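Side-chain contact in membrane attack complex assembly inhibitor BGA71 (Borreliella bavariensis, PDB 6FMH), which inhibits assembly of the membrane attack complex of complement and is an outer surface protein of the Lyme disease agent: residues A[175-178]-A[179-183]. Sequence-based numbering, arbitrary orientation.
Sequences ALAT and YMKEN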
ATOM      1  N   ALA A 175     -24.480  -6.738 -29.880  1.00 16.98           N
ATOM      2  CA  ALA A 175     -24.991  -5.469 -29.398  1.00 16.78           C
ATOM      3  C   ALA A 175     -24.255  -5.144 -28.129  1.00 16.43           C
ATOM      4  O   ALA A 175     -23.791  -4.020 -27.958  1.00 15.58           O
ATOM      5  CB  ALA A 175     -26.499  -5.530 -29.158  1.00 16.36           C
ATOM      6  N   LEU A 176     -24.162  -6.145 -27.241  1.00 16.32           N
ATOM      7  CA  LEU A 176     -23.507  -5.976 -25.948  1.00 15.90           C
ATOM      8  C   LEU A 176     -22.090  -5.447 -26.139  1.00 15.15           C
ATOM      9  O   LEU A 176     -21.716  -4.433 -25.550  1.00 14.25           O
ATOM     10  CB  LEU A 176     -23.450  -7.289 -25.203  1.00 16.69           C
ATOM     11  CG  LEU A 176     -22.754  -7.233 -23.837  1.00 17.27           C
ATOM     12  CD1 LEU A 176     -23.503  -6.301 -22.919  1.00 17.52           C
ATOM     13  CD2 LEU A 176     -22.696  -8.642 -23.255  1.00 16.96           C
ATOM     14  N   ALA A 177     -21.351  -6.094 -27.043  1.00 13.96           N
ATOM     15  CA  ALA A 177     -19.983  -5.716 -27.354  1.00 13.23           C
ATOM     16  C   ALA A 177     -19.896  -4.267 -27.817  1.00 12.89           C
ATOM     17  O   ALA A 177     -18.966  -3.549 -27.422  1.00 13.62           O
ATOM     18  CB  ALA A 177     -19.428  -6.603 -28.426  1.00 13.52           C
ATOM     19  N   THR A 178     -20.850  -3.827 -28.620  1.00 11.45           N
ATOM     20  CA  THR A 178     -20.782  -2.482 -29.120  1.00 11.89           C
ATOM     21  C   THR A 178     -20.990  -1.483 -27.990  1.00 12.12           C
ATOM     22  O   THR A 178     -20.267  -0.483 -27.902  1.00 12.17           O
ATOM     23  CB  THR A 178     -21.828  -2.245 -30.219  1.00 11.41           C
ATOM     24  OG1 THR A 178     -21.629  -3.211 -31.234  1.00 11.64           O
ATOM     25  CG2 THR A 178     -21.745  -0.890 -30.808  1.00 11.38           C
ATOM     26  N   TYR A 179     -21.932  -1.797 -27.120  1.00 11.97           N
ATOM     27  CA  TYR A 179     -22.233  -0.945 -26.014  1.00 12.09           C
ATOM     28  C   TYR A 179     -20.999  -0.768 -25.101  1.00 13.29           C
ATOM     29  O   TYR A 179     -20.687   0.349 -24.668  1.00 13.81           O
ATOM     30  CB  TYR A 179     -23.409  -1.531 -25.247  1.00 10.92           C
ATOM     31  CG  TYR A 179     -23.839  -0.737 -24.044  1.00 10.61           C
ATOM     32  CD1 TYR A 179     -23.162  -0.811 -22.856  1.00 10.45           C
ATOM     33  CD2 TYR A 179     -24.991   0.025 -24.081  1.00 10.88           C
ATOM     34  CE1 TYR A 179     -23.577  -0.090 -21.761  1.00 10.75           C
ATOM     35  CE2 TYR A 179     -25.444   0.733 -22.976  1.00 10.95           C
ATOM     36  CZ  TYR A 179     -24.731   0.684 -21.826  1.00 11.03           C
ATOM     37  OH  TYR A 179     -25.137   1.432 -20.752  1.00 11.45           O
ATOM     38  N   MET A 180     -20.376  -1.882 -24.722  1.00 14.34           N
ATOM     39  CA  MET A 180     -19.248  -1.829 -23.828  1.00 14.21           C
ATOM     40  C   MET A 180     -18.131  -1.050 -24.490  1.00 18.38           C
ATOM     41  O   MET A 180     -17.473  -0.234 -23.833  1.00 20.08           O
ATOM     42  CB  MET A 180     -18.785  -3.221 -23.486  1.00 12.41           C
ATOM     43  CG  MET A 180     -19.739  -4.010 -22.601  1.00 11.38           C
ATOM     44  SD  MET A 180     -20.256  -3.297 -21.057  1.00  9.42           S
ATOM     45  CE  MET A 180     -18.839  -3.310 -20.123  1.00  9.18           C
ATOM     46  N   LYS A 181     -17.945  -1.245 -25.806  1.00 21.95           N
ATOM     47  CA  LYS A 181     -16.948  -0.477 -26.546  1.00 22.68           C
ATOM     48  C   LYS A 181     -17.215   1.051 -26.505  1.00 23.98           C
ATOM     49  O   LYS A 181     -16.291   1.837 -26.301  1.00 24.94           O
ATOM     50  CB  LYS A 181     -16.893  -0.956 -28.002  1.00 25.19           C
ATOM     51  CG  LYS A 181     -15.912  -2.081 -28.220  1.00 28.06           C
ATOM     52  CD  LYS A 181     -15.845  -2.557 -29.660  1.00 29.79           C
ATOM     53  CE  LYS A 181     -17.005  -3.486 -29.991  1.00 32.42           C
ATOM     54  NZ  LYS A 181     -16.844  -4.165 -31.319  1.00 35.85           N
ATOM     55  N   GLU A 182     -18.467   1.457 -26.751  1.00 23.65           N
ATOM     56  CA  GLU A 182     -18.828   2.876 -26.890  1.00 25.58           C
ATOM     57  C   GLU A 182     -18.935   3.629 -25.519  1.00 23.24           C
ATOM     58  O   GLU A 182     -18.863   4.871 -25.464  1.00 20.82           O
ATOM     59  CB  GLU A 182     -20.071   3.060 -27.818  1.00 29.22           C
ATOM     60  CG  GLU A 182     -19.880   2.446 -29.249  1.00 36.94           C
ATOM     61  CD  GLU A 182     -18.604   2.919 -30.008  1.00 43.53           C
ATOM     62  OE1 GLU A 182     -18.442   4.146 -30.163  1.00 47.54           O
ATOM     63  OE2 GLU A 182     -17.751   2.082 -30.463  1.00 45.46           O
ATOM     64  N   ASN A 183     -19.068   2.889 -24.412  1.00 20.02           N
ATOM     65  CA  ASN A 183     -19.232   3.521 -23.108  1.00 17.17           C
ATOM     66  C   ASN A 183     -18.016   3.384 -22.240  1.00 17.32           C
ATOM     67  O   ASN A 183     -17.967   3.902 -21.137  1.00 17.14           O
ATOM     68  CB  ASN A 183     -20.453   2.934 -22.436  1.00 15.91           C
ATOM     69  CG  ASN A 183     -21.696   3.274 -23.185  1.00 15.54           C
ATOM     70  OD1 ASN A 183     -22.201   4.429 -23.107  1.00 16.55           O
ATOM     71  ND2 ASN A 183     -22.282   2.286 -23.836  1.00 14.63           N
TER
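Leu176 extends CG anti to its backbone N (chi1 179°), and its second torsion then turns CD1 toward the following turn of the helix. Met180, one turn later, swings CG beside its own N (chi1 -70°), and together these settings bring Leu176 CD1 and Met180 CG to 4.4 Å. The pair is a worked example of i to i+4 packing on an amphipathic alpha-helix, the short helix 173-183 near the end of this all-helical BbCRASP-1-family protein. Four successive backbone bonds set the spacing, among them Met180 N to Leu176 O at 3.0 Å, with an N-H...O angle of 167°. Leu176 and Met180 both rest on Leu86 of helix 73-88, and Met180 also reaches Phe99 of helix 90-123, so this stripe of the helix faces the bundle.

Where Thr178 and Glu182 face solvent, the same spacing is filled differently. Thr178 CG2 lies 4.1 Å from Glu182 CG, the two side chains crossing at a slant, while Thr178 OG1 turns back to bond Asp174 O. At the margin, against Tyr94 of helix 90-123, the aliphatic chain of Lys181 folds back along the preceding turn, its CE 4.2 Å from Ala177 CB.

Tyr179 sends its hydroxyl to Asp161 and Thr158 of helix 127-163, tying the short helix to a long one. One turn on from Tyr179, Asn183 curls back over the tyrosine: its ND2 donates to Tyr179 O at 2.6 Å, tilted from the carbonyl plane, and the same nitrogen sits 3.2 Å above the ring plane, over the centre of the Tyr179 ring.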